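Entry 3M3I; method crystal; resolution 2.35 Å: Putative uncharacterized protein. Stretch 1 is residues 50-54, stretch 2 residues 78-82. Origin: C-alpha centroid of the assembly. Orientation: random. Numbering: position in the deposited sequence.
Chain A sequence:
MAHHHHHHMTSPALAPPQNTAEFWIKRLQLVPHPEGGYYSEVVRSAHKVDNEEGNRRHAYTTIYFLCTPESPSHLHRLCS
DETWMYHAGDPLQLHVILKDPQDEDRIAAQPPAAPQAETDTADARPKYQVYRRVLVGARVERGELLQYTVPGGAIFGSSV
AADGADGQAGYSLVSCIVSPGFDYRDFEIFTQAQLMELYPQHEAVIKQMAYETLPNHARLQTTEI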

# COMPACT_ATOMS: atom_id res chain seq x y z
N ASP A 50 8.55 15.22 10.73
CA ASP A 50 7.54 16.11 11.27
C ASP A 50 6.25 15.99 10.45
O ASP A 50 6.26 16.08 9.21
N ASN A 51 5.14 15.77 11.14
CA ASN A 51 3.85 15.64 10.47
C ASN A 51 3.21 17.02 10.13
O ASN A 51 3.82 18.07 10.30
N GLU A 52 1.97 17.01 9.66
CA GLU A 52 1.28 18.24 9.29
C GLU A 52 1.11 19.23 10.45
O GLU A 52 0.88 20.41 10.20
N GLU A 53 1.20 18.76 11.69
CA GLU A 53 0.96 19.60 12.88
C GLU A 53 2.21 19.87 13.71
O GLU A 53 2.12 20.39 14.81
N GLY A 54 3.38 19.51 13.20
CA GLY A 54 4.64 19.80 13.87
C GLY A 54 5.27 18.63 14.63
O GLY A 54 6.45 18.69 14.99
N LEU A 78 -8.02 11.35 11.06
CA LEU A 78 -6.58 11.31 11.23
C LEU A 78 -6.08 12.71 10.93
O LEU A 78 -6.87 13.60 10.67
N CYS A 79 -4.78 12.91 10.98
CA CYS A 79 -4.21 14.18 10.54
C CYS A 79 -3.21 14.00 9.38
O CYS A 79 -2.73 14.97 8.85
N SER A 80 -2.94 12.75 8.99
CA SER A 80 -2.16 12.45 7.80
C SER A 80 -3.00 11.63 6.82
O SER A 80 -4.02 11.06 7.20
N ASP A 81 -2.56 11.57 5.56
CA ASP A 81 -3.21 10.77 4.52
C ASP A 81 -3.12 9.29 4.86
O ASP A 81 -2.13 8.84 5.43
N GLU A 82 -4.14 8.54 4.47
CA GLU A 82 -4.11 7.09 4.60
C GLU A 82 -4.49 6.41 3.28
O GLU A 82 -5.56 6.65 2.72

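The contact is small, burying 210 Å² summed over both sides, and the CA atoms of E52 and S80 come nearest across it, at 6.9 Å. Stretch 1 presents a type I turn from N51 to G54, closed by a backbone hydrogen bond from G54 N to N51 O (3.3 Å) and braced by E53 N donating to N51 OD1 (3.0 Å, N-H...acceptor angle 139°).

Along stretch 2, L78 (chi1 m, chi2 t) stays out of reach. C79 is the main point of packing: its CB points toward the turn, and 78 Å² of the residue is covered. With chi1 at 95°, between wells, SG lies 3.7 Å from N51 ND2 and 3.5 Å from E53 OE1. N51 reaches it from a CB directed toward stretch 2 (chi1 p), whereas E53 starts sideways and brings its carboxylate nearer through an m, t side chain. The C79 carbonyl O lies 3.3 Å from E52 OE1, but both atoms are acceptors, so this proximity is not a hydrogen bond.

S80 sets its CB sideways, and chi1 m places OG 3.0 Å from E52 OE1, within hydrogen-bonding range, although its single proton has another acceptor within reach. E52 gets there with CB toward stretch 2 and chi1 m, chi2 p. Water 1 donates to S80 OG (2.7 Å from its O) and accepts a weak bond from N51 ND2 (3.5 Å from its O), linking the two residues.

At D81 the link runs through the backbone: water 2 accepts from D81 N (3.0 Å to its O) and donates to E52 OE2 (2.7 Å from its O), spanning the 4.3 Å between D81 N and E52 OE2. D81 sets its CB sideways (chi1 m), and its carboxylate is hydrogen-bonded elsewhere in the structure. E82, extended with chi1 and chi2 both t, makes no contact with stretch 1.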

# COMPACT_ATOMS: atom_id res chain seq x y z
CB ASP A 50 8.03 17.57 11.23
CG ASP A 50 9.08 17.89 12.31
OD1 ASP A 50 8.98 17.38 13.46
OD2 ASP A 50 9.98 18.69 12.03
CB ASN A 51 2.91 14.77 11.32
CG ASN A 51 2.49 15.46 12.57
OD1 ASN A 51 2.94 16.58 12.84
ND2 ASN A 51 1.61 14.83 13.35
CB GLU A 52 -0.11 17.94 8.69
CG GLU A 52 -0.09 17.25 7.32
CD GLU A 52 0.10 15.73 7.37
OE1 GLU A 52 0.49 15.19 8.45
OE2 GLU A 52 -0.13 15.08 6.33
CB GLU A 53 -0.11 18.95 13.78
CG GLU A 53 -1.54 19.02 13.24
CD GLU A 53 -2.50 18.03 13.94
OE1 GLU A 53 -2.04 16.97 14.47
OE2 GLU A 53 -3.73 18.31 13.96
CB LEU A 78 -5.95 10.28 10.28
CG LEU A 78 -6.34 8.81 10.49
CD1 LEU A 78 -5.98 7.95 9.30
CD2 LEU A 78 -5.70 8.24 11.75
CB CYS A 79 -3.57 14.93 11.71
SG CYS A 79 -1.84 14.67 11.90
CB SER A 80 -0.90 11.69 8.20
OG SER A 80 -0.17 12.39 9.18
CB ASP A 81 -2.52 10.92 3.16
CG ASP A 81 -2.57 12.32 2.60
OD1 ASP A 81 -1.76 12.61 1.71
OD2 ASP A 81 -3.42 13.14 3.03
CB GLU A 82 -5.07 6.66 5.70
CG GLU A 82 -5.06 5.17 5.92
CD GLU A 82 -5.97 4.73 7.05
OE1 GLU A 82 -7.10 5.26 7.16
OE2 GLU A 82 -5.54 3.85 7.81
O HOH W 1 1.05 11.90 11.53
O HOH W 2 -0.12 12.97 4.65